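Local atomic coordinates of aerobactin synthase IucC (Klebsiella pneumoniae, PDB entry 6CN7), a protein that catalyses the ATP-dependent attachment of a second N6-acetyl-N6-hydroxylysine to citryl-acetyl-hydroxylysine, the last step in making the siderophore aerobactin. Residues 408-416 and 519-530. The protein carries 5 engineered substitutions. Residues are numbered along the deposited sequence; the frame is centred on the assembly and turned at random.
Sequences VPLYHLLCR and YMQEHPQMSARF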
loop_
_atom_site.group_PDB
_atom_site.type_symbol
_atom_site.label_atom_id
_atom_site.label_comp_id
_atom_site.label_asym_id
_atom_site.label_seq_id
_atom_site.Cartn_x
_atom_site.Cartn_y
_atom_site.Cartn_z
ATOM N N VAL A 408 22.254 38.321 -3.925
ATOM C CA VAL A 408 21.888 39.702 -3.612
ATOM C C VAL A 408 20.410 39.821 -3.253
ATOM O O VAL A 408 20.099 40.376 -2.187
ATOM C CB VAL A 408 22.292 40.631 -4.762
ATOM C CG1 VAL A 408 21.831 42.061 -4.489
ATOM C CG2 VAL A 408 23.801 40.590 -4.971
ATOM N N PRO A 409 19.465 39.339 -4.069
ATOM C CA PRO A 409 18.048 39.477 -3.681
ATOM C C PRO A 409 17.736 38.854 -2.332
ATOM O O PRO A 409 17.013 39.451 -1.525
ATOM C CB PRO A 409 17.296 38.766 -4.818
ATOM C CG PRO A 409 18.262 38.663 -5.932
ATOM C CD PRO A 409 19.622 38.609 -5.337
ATOM N N LEU A 410 18.269 37.662 -2.062
ATOM C CA LEU A 410 17.962 36.981 -0.809
ATOM C C LEU A 410 18.562 37.717 0.382
ATOM O O LEU A 410 17.913 37.849 1.427
ATOM C CB LEU A 410 18.472 35.541 -0.861
ATOM C CG LEU A 410 17.799 34.639 -1.900
ATOM C CD1 LEU A 410 18.509 33.301 -1.977
ATOM C CD2 LEU A 410 16.326 34.442 -1.577
ATOM N N TYR A 411 19.796 38.205 0.249
ATOM C CA TYR A 411 20.421 38.925 1.352
ATOM C C TYR A 411 19.767 40.283 1.561
ATOM O O TYR A 411 19.598 40.729 2.703
ATOM C CB TYR A 411 21.916 39.078 1.088
ATOM C CG TYR A 411 22.701 39.619 2.259
ATOM C CD1 TYR A 411 22.689 38.969 3.486
ATOM C CD2 TYR A 411 23.470 40.767 2.135
ATOM C CE1 TYR A 411 23.408 39.455 4.561
ATOM C CE2 TYR A 411 24.194 41.260 3.203
ATOM C CZ TYR A 411 24.161 40.598 4.412
ATOM O OH TYR A 411 24.880 41.087 5.479
ATOM N N HIS A 412 19.389 40.954 0.470
ATOM C CA HIS A 412 18.702 42.236 0.581
ATOM C C HIS A 412 17.335 42.068 1.233
ATOM O O HIS A 412 16.960 42.838 2.124
ATOM C CB HIS A 412 18.568 42.875 -0.802
ATOM C CG HIS A 412 17.794 44.156 -0.808
ATOM N ND1 HIS A 412 18.259 45.312 -0.221
ATOM C CD2 HIS A 412 16.586 44.465 -1.338
ATOM C CE1 HIS A 412 17.373 46.276 -0.385
ATOM N NE2 HIS A 412 16.349 45.788 -1.059
ATOM N N LEU A 413 16.570 41.065 0.793
ATOM C CA LEU A 413 15.288 40.780 1.427
ATOM C C LEU A 413 15.447 40.623 2.934
ATOM O O LEU A 413 14.630 41.131 3.713
ATOM C CB LEU A 413 14.676 39.518 0.815
ATOM C CG LEU A 413 13.295 39.095 1.325
ATOM C CD1 LEU A 413 12.254 40.166 1.042
ATOM C CD2 LEU A 413 12.881 37.773 0.698
ATOM N N LEU A 414 16.509 39.936 3.366
ATOM C CA LEU A 414 16.718 39.700 4.792
ATOM C C LEU A 414 17.071 40.989 5.526
ATOM O O LEU A 414 16.450 41.327 6.542
ATOM C CB LEU A 414 17.818 38.655 4.990
ATOM C CG LEU A 414 18.319 38.458 6.425
ATOM C CD1 LEU A 414 17.187 38.013 7.337
ATOM C CD2 LEU A 414 19.464 37.458 6.463
ATOM N N CYS A 415 18.072 41.722 5.033
ATOM C CA CYS A 415 18.592 42.859 5.786
ATOM C C CYS A 415 17.620 44.029 5.810
ATOM O O CYS A 415 17.602 44.791 6.784
ATOM C CB CYS A 415 19.931 43.300 5.203
ATOM S SG CYS A 415 21.197 42.024 5.285
ATOM N N ARG A 416 16.814 44.196 4.762
ATOM C CA ARG A 416 15.886 45.320 4.690
ATOM C C ARG A 416 14.534 44.997 5.312
ATOM O O ARG A 416 13.965 45.836 6.018
ATOM C CB ARG A 416 15.697 45.747 3.234
ATOM C CG ARG A 416 14.604 46.802 3.002
ATOM C CD ARG A 416 15.199 48.126 2.586
ATOM N NE ARG A 416 14.180 49.116 2.234
ATOM C CZ ARG A 416 13.909 49.529 1.000
ATOM N NH1 ARG A 416 14.582 49.056 -0.043
ATOM N NH2 ARG A 416 12.961 50.437 0.803
ATOM N N TYR A 519 27.515 45.396 -3.135
ATOM C CA TYR A 519 26.105 45.581 -2.812
ATOM C C TYR A 519 25.925 46.400 -1.539
ATOM O O TYR A 519 25.065 47.287 -1.478
ATOM C CB TYR A 519 25.418 44.225 -2.670
ATOM C CG TYR A 519 24.208 44.287 -1.780
ATOM C CD1 TYR A 519 22.998 44.770 -2.256
ATOM C CD2 TYR A 519 24.281 43.881 -0.457
ATOM C CE1 TYR A 519 21.892 44.839 -1.441
ATOM C CE2 TYR A 519 23.183 43.943 0.367
ATOM C CZ TYR A 519 21.994 44.423 -0.128
ATOM O OH TYR A 519 20.906 44.482 0.700
ATOM N N MET A 520 26.713 46.110 -0.501
ATOM C CA MET A 520 26.559 46.832 0.759
ATOM C C MET A 520 27.031 48.277 0.629
ATOM O O MET A 520 26.436 49.183 1.225
ATOM C CB MET A 520 27.309 46.104 1.876
ATOM C CG MET A 520 26.652 44.786 2.277
ATOM S SD MET A 520 27.387 43.997 3.724
ATOM C CE MET A 520 28.965 43.461 3.069
ATOM N N GLN A 521 28.094 48.515 -0.145
ATOM C CA GLN A 521 28.498 49.886 -0.439
ATOM C C GLN A 521 27.333 50.688 -1.002
ATOM O O GLN A 521 27.142 51.857 -0.648
ATOM C CB GLN A 521 29.661 49.901 -1.434
ATOM C CG GLN A 521 31.044 49.821 -0.814
ATOM C CD GLN A 521 32.136 50.171 -1.809
ATOM O OE1 GLN A 521 31.854 50.555 -2.945
ATOM N NE2 GLN A 521 33.388 50.042 -1.388
ATOM N N GLU A 522 26.541 50.074 -1.882
ATOM C CA GLU A 522 25.445 50.769 -2.541
ATOM C C GLU A 522 24.292 51.098 -1.601
ATOM O O GLU A 522 23.349 51.775 -2.023
ATOM C CB GLU A 522 24.935 49.924 -3.711
ATOM C CG GLU A 522 25.985 49.676 -4.790
ATOM C CD GLU A 522 25.507 48.735 -5.880
ATOM O OE1 GLU A 522 24.456 48.080 -5.693
ATOM O OE2 GLU A 522 26.184 48.657 -6.929
ATOM N N HIS A 523 24.340 50.644 -0.348
ATOM C CA HIS A 523 23.259 50.875 0.612
ATOM C C HIS A 523 23.848 51.297 1.953
ATOM O O HIS A 523 23.711 50.597 2.961
ATOM C CB HIS A 523 22.392 49.624 0.751
ATOM C CG HIS A 523 21.696 49.234 -0.515
ATOM N ND1 HIS A 523 22.314 48.516 -1.515
ATOM C CD2 HIS A 523 20.437 49.477 -0.949
ATOM C CE1 HIS A 523 21.462 48.322 -2.506
ATOM N NE2 HIS A 523 20.317 48.898 -2.189
ATOM N N PRO A 524 24.505 52.458 2.001
ATOM C CA PRO A 524 25.114 52.901 3.266
ATOM C C PRO A 524 24.100 53.175 4.362
ATOM O O PRO A 524 24.465 53.140 5.544
ATOM C CB PRO A 524 25.869 54.174 2.864
ATOM C CG PRO A 524 25.139 54.683 1.670
ATOM C CD PRO A 524 24.639 53.467 0.937
ATOM N N GLN A 525 22.842 53.444 4.011
ATOM C CA GLN A 525 21.809 53.659 5.017
ATOM C C GLN A 525 21.455 52.385 5.777
ATOM O O GLN A 525 20.680 52.455 6.737
ATOM C CB GLN A 525 20.550 54.245 4.365
ATOM C CG GLN A 525 19.718 53.264 3.531
ATOM C CD GLN A 525 20.341 52.948 2.187
ATOM O OE1 GLN A 525 21.356 53.533 1.804
ATOM N NE2 GLN A 525 19.732 52.021 1.461
ATOM N N MET A 526 21.989 51.234 5.369
ATOM C CA MET A 526 21.763 49.968 6.056
ATOM C C MET A 526 23.007 49.487 6.791
ATOM O O MET A 526 23.109 48.299 7.117
ATOM C CB MET A 526 21.308 48.900 5.064
ATOM C CG MET A 526 20.061 49.251 4.287
ATOM S SD MET A 526 19.731 48.012 3.020
ATOM C CE MET A 526 18.367 48.788 2.193
ATOM N N SER A 527 23.960 50.387 7.046
ATOM C CA SER A 527 25.190 50.006 7.731
ATOM C C SER A 527 24.904 49.149 8.959
ATOM O O SER A 527 25.590 48.149 9.203
ATOM C CB SER A 527 25.967 51.264 8.124
ATOM O OG SER A 527 27.123 50.940 8.874
ATOM N N ALA A 528 23.885 49.517 9.739
ATOM C CA ALA A 528 23.581 48.776 10.958
ATOM C C ALA A 528 22.954 47.423 10.648
ATOM O O ALA A 528 23.304 46.414 11.272
ATOM C CB ALA A 528 22.660 49.600 11.855
ATOM N N ARG A 529 22.022 47.378 9.692
ATOM C CA ARG A 529 21.399 46.110 9.326
ATOM C C ARG A 529 22.444 45.083 8.910
ATOM O O ARG A 529 22.312 43.892 9.219
ATOM C CB ARG A 529 20.388 46.325 8.198
ATOM C CG ARG A 529 19.196 47.193 8.574
ATOM C CD ARG A 529 18.250 46.468 9.521
ATOM N NE ARG A 529 17.123 47.310 9.920
ATOM C CZ ARG A 529 15.995 47.436 9.229
ATOM N NH1 ARG A 529 15.825 46.778 8.088
ATOM N NH2 ARG A 529 15.029 48.225 9.680
ATOM N N PHE A 530 23.492 45.523 8.209
ATOM C CA PHE A 530 24.515 44.589 7.751
ATOM C C PHE A 530 25.352 44.071 8.915
ATOM O O PHE A 530 25.745 42.899 8.930
ATOM C CB PHE A 530 25.401 45.260 6.699
ATOM C CG PHE A 530 24.673 45.621 5.434
ATOM C CD1 PHE A 530 23.679 44.799 4.930
ATOM C CD2 PHE A 530 24.981 46.785 4.748
ATOM C CE1 PHE A 530 23.007 45.126 3.768
ATOM C CE2 PHE A 530 24.310 47.118 3.583
ATOM C CZ PHE A 530 23.322 46.286 3.094
#
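Tyr519 lies against helix 395-417, where its ring and the His412 imidazole meet rim to rim with planes at 83°, and a hydrogen bond of 2.9 Å joins Tyr519 OH to His412 ND1. With CG of Tyr519 anti to the backbone N (chi1 155°), one and the same side of the ring rests on Val408 CG1 near CD1 and on Tyr411 CD2, 3.6 Å from Tyr519 CE2. One turn on, Cys415 SG sits 3.7 Å from Phe530 CD1, at the edge of a ring whose two faces carry Met520 CG and Met526 CB. The extended Met526 brings its CE to the His412 edge and to Arg416 CD. At the C-terminal end of segment 408-416, Arg529 NH1 donates twice: almost straight (165°) to Cys415 O at 3.0 Å, on a lone pair, and more bent to Arg416 O at 2.9 Å, from above that carbonyl plane. Arg529 NH2 also forms a salt bridge with Glu458, which probably steadies the guanidinium. In the second shell, Asp311 OD2 hydrogen-bonds His412 NE2 and forms a salt bridge with Arg416 NH1, while His523 ND1 donates to Tyr519 O at 3.0 Å and its NE2 is hydrogen-bonded to Thr313. Within the FhuF-like region, the link between helices 505-521 and 527-532 thus packs against the C-terminal part of helix 395-417, with His412, Tyr519 and His523 forming an aromatic cluster across the contact.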